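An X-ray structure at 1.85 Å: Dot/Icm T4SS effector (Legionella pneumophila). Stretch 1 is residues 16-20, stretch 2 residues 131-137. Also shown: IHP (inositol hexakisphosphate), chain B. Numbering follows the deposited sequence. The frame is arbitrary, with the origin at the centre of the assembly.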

# COMPACT_ATOMS: atom_id res chain seq x y z
N PRO A 16 2.63 15.00 -20.05
CA PRO A 16 2.91 16.35 -19.54
C PRO A 16 2.02 16.76 -18.37
O PRO A 16 2.39 17.69 -17.63
N HIS A 17 0.88 16.12 -18.18
CA HIS A 17 -0.01 16.43 -17.08
C HIS A 17 0.35 15.71 -15.79
O HIS A 17 -0.37 15.86 -14.79
N TYR A 18 1.44 14.94 -15.78
CA TYR A 18 1.76 14.11 -14.62
C TYR A 18 3.26 14.02 -14.34
O TYR A 18 3.68 13.97 -13.18
N LEU A 19 4.07 13.99 -15.39
CA LEU A 19 5.49 13.76 -15.24
C LEU A 19 6.27 14.84 -15.97
O LEU A 19 5.74 15.55 -16.82
N SER A 20 7.56 14.93 -15.64
CA SER A 20 8.44 15.87 -16.32
C SER A 20 8.56 15.51 -17.80
O SER A 20 8.51 14.34 -18.18
N GLY A 131 -2.34 6.08 -7.35
CA GLY A 131 -2.85 7.07 -8.28
C GLY A 131 -1.75 8.03 -8.65
O GLY A 131 -0.58 7.78 -8.38
N LEU A 132 -2.14 9.14 -9.28
CA LEU A 132 -1.18 10.12 -9.76
C LEU A 132 -1.67 11.53 -9.48
O LEU A 132 -2.88 11.80 -9.48
N TRP A 133 -0.71 12.43 -9.25
CA TRP A 133 -1.00 13.84 -9.02
C TRP A 133 -1.06 14.55 -10.36
O TRP A 133 -0.09 14.54 -11.12
N ASN A 134 -2.20 15.17 -10.65
CA ASN A 134 -2.36 15.97 -11.85
C ASN A 134 -1.78 17.35 -11.60
O ASN A 134 -2.17 18.03 -10.64
N ILE A 135 -0.86 17.78 -12.46
CA ILE A 135 -0.09 18.98 -12.21
C ILE A 135 -0.09 19.93 -13.40
O ILE A 135 0.77 20.81 -13.51
N LYS A 136 -1.06 19.76 -14.30
CA LYS A 136 -1.11 20.64 -15.47
C LYS A 136 -1.39 22.08 -15.05
O LYS A 136 -1.01 23.02 -15.76
N ASN A 137 -2.04 22.28 -13.90
CA ASN A 137 -2.13 23.58 -13.24
C ASN A 137 -1.40 23.45 -11.90
O ASN A 137 -1.88 22.75 -11.00

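Two segments far apart in sequence meet here in a small, mixed contact, pinned by one backbone hydrogen bond, in which His17 and Tyr18 of one and Asn134 and Lys136 of the other line up their polar ends on the same inositol hexakisphosphate. The anchor is Ile135 N, which donates to His17 O at 3.1 Å with a nearly straight N-H...O angle of 169°; the same carbonyl also receives a CA-H...O contact from Asn134, with CA 3.6 Å from His17 O. The backbones are close here, His17 CA lying 4.6 Å from Lys136 CA, and the side chains lie beside one another.

His17 leaves its backbone sideways in the m rotamer (chi1 -63°). Lys136, whose CA-to-CB bond points toward the other stretch, takes chi1 p and then runs fully extended, t at chi2, chi3 and chi4. Its aliphatic chain passes over one face of the imidazole, CD lying 3.7 Å from the ring centroid and 5° off the normal, a CH-pi contact; His17 CD2 also touches Lys136 CB at 3.6 Å. The extended chain carries the ammonium on to the ligand, where Lys136 NZ donates to IHP O43 at 2.7 Å, O35 at 2.8 Å and O44 at 2.9 Å. At the edge of the imidazole, His17 ND1 donates to IHP O25 at 2.7 Å.

Tyr18, also m (chi1 -68°), starts away from the other stretch, but its ring turns back along it and is buried. Trp133 O lies near the ring plane at the edge, 3.1 Å from Tyr18 CD1, while Leu132 (m,t), its CA-to-CB bond directed toward the other stretch, packs CB against Tyr18 CD1 at 3.7 Å. At the far end of the ring, Tyr18 OH donates to IHP O45 at 2.7 Å and accepts a weak hydrogen bond from Asn134 ND2 at 3.2 Å. That amide, on a t side chain, also gives a weak bond to the ligand, ND2 to IHP O35 at 3.1 Å, so it links the phenol and the phosphate. Within the same stretch, Asn134 OD1 accepts a weak bond from Lys136 N at 3.3 Å.

Ile135 (p,t) brings CD1 to 3.4 Å from Tyr18 O, a van der Waals contact with the backbone. The CA-to-CB bond of Trp133 points away, and the residue contributes mainly through its carbonyl; its indole NE1 is satisfied elsewhere in the structure. Pro16, Ser20, Gly131 and Asn137 make no contact across the pair.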

# COMPACT_ATOMS: atom_id res chain seq x y z
CB PRO A 16 2.67 17.26 -20.76
CG PRO A 16 2.82 16.36 -21.94
CD PRO A 16 2.31 15.00 -21.49
CB HIS A 17 -1.46 16.08 -17.46
CG HIS A 17 -2.00 16.87 -18.60
ND1 HIS A 17 -3.18 16.55 -19.23
CD2 HIS A 17 -1.51 17.96 -19.23
CE1 HIS A 17 -3.40 17.42 -20.20
NE2 HIS A 17 -2.41 18.29 -20.22
CB TYR A 18 1.17 12.70 -14.81
CG TYR A 18 -0.34 12.67 -14.78
CD1 TYR A 18 -1.03 12.84 -13.58
CD2 TYR A 18 -1.08 12.49 -15.94
CE1 TYR A 18 -2.43 12.82 -13.55
CE2 TYR A 18 -2.46 12.46 -15.92
CZ TYR A 18 -3.13 12.62 -14.72
OH TYR A 18 -4.51 12.62 -14.69
CB LEU A 19 5.90 12.37 -15.78
CG LEU A 19 5.26 11.17 -15.08
CD1 LEU A 19 5.52 9.89 -15.88
CD2 LEU A 19 5.79 11.03 -13.67
CB SER A 20 9.83 15.86 -15.67
OG SER A 20 10.31 14.53 -15.56
CB LEU A 132 -0.92 9.96 -11.26
CG LEU A 132 -0.42 8.59 -11.71
CD1 LEU A 132 -0.42 8.50 -13.24
CD2 LEU A 132 0.96 8.31 -11.15
CB TRP A 133 0.07 14.47 -8.13
CG TRP A 133 0.01 14.03 -6.70
CD1 TRP A 133 0.77 13.07 -6.11
CD2 TRP A 133 -0.86 14.55 -5.69
NE1 TRP A 133 0.43 12.95 -4.78
CE2 TRP A 133 -0.56 13.85 -4.50
CE3 TRP A 133 -1.85 15.53 -5.67
CZ2 TRP A 133 -1.23 14.11 -3.30
CZ3 TRP A 133 -2.50 15.78 -4.47
CH2 TRP A 133 -2.19 15.07 -3.31
CB ASN A 134 -3.83 16.06 -12.24
CG ASN A 134 -4.03 16.63 -13.64
OD1 ASN A 134 -3.74 17.81 -13.89
ND2 ASN A 134 -4.51 15.80 -14.55
CB ILE A 135 1.37 18.61 -11.83
CG1 ILE A 135 2.03 17.89 -13.02
CG2 ILE A 135 1.39 17.74 -10.59
CD1 ILE A 135 3.40 17.36 -12.72
CB LYS A 136 -2.14 20.15 -16.48
CG LYS A 136 -3.59 20.19 -16.02
CD LYS A 136 -4.45 19.31 -16.93
CE LYS A 136 -5.92 19.37 -16.55
NZ LYS A 136 -6.76 18.51 -17.43
CB ASN A 137 -3.58 24.02 -13.04
CG ASN A 137 -3.70 25.41 -12.42
OD1 ASN A 137 -2.81 25.86 -11.69
ND2 ASN A 137 -4.80 26.10 -12.71
C1 IHP B . -11.17 13.66 -17.65
C2 IHP B . -11.74 14.79 -18.52
C3 IHP B . -10.79 16.00 -18.56
C4 IHP B . -9.40 15.58 -19.05
C5 IHP B . -8.80 14.52 -18.10
C6 IHP B . -9.71 13.30 -17.96
O11 IHP B . -11.94 12.49 -17.87
P1 IHP B . -12.94 11.97 -16.69
O21 IHP B . -12.81 10.48 -16.53
O31 IHP B . -12.61 12.67 -15.39
O41 IHP B . -14.38 12.31 -17.08
O12 IHP B . -12.97 15.18 -17.96
P2 IHP B . -14.30 15.25 -18.94
O22 IHP B . -13.97 14.67 -20.29
O32 IHP B . -15.41 14.46 -18.31
O42 IHP B . -14.71 16.69 -19.09
O13 IHP B . -10.66 16.49 -17.25
P3 IHP B . -10.73 18.10 -16.96
O23 IHP B . -11.24 18.83 -18.20
O33 IHP B . -11.68 18.34 -15.79
O43 IHP B . -9.36 18.63 -16.59
O14 IHP B . -8.56 16.69 -19.10
P4 IHP B . -7.71 16.94 -20.49
O24 IHP B . -8.66 17.15 -21.64
O34 IHP B . -6.87 15.70 -20.77
O44 IHP B . -6.82 18.15 -20.34
O15 IHP B . -7.57 14.11 -18.60
P5 IHP B . -6.20 14.51 -17.79
O25 IHP B . -5.07 14.71 -18.78
O35 IHP B . -6.41 15.77 -17.00
O45 IHP B . -5.86 13.38 -16.84
O16 IHP B . -9.23 12.50 -16.91
P6 IHP B . -8.56 11.03 -17.25
O26 IHP B . -9.18 9.97 -16.37
O36 IHP B . -8.79 10.69 -18.70
O46 IHP B . -7.07 11.11 -16.99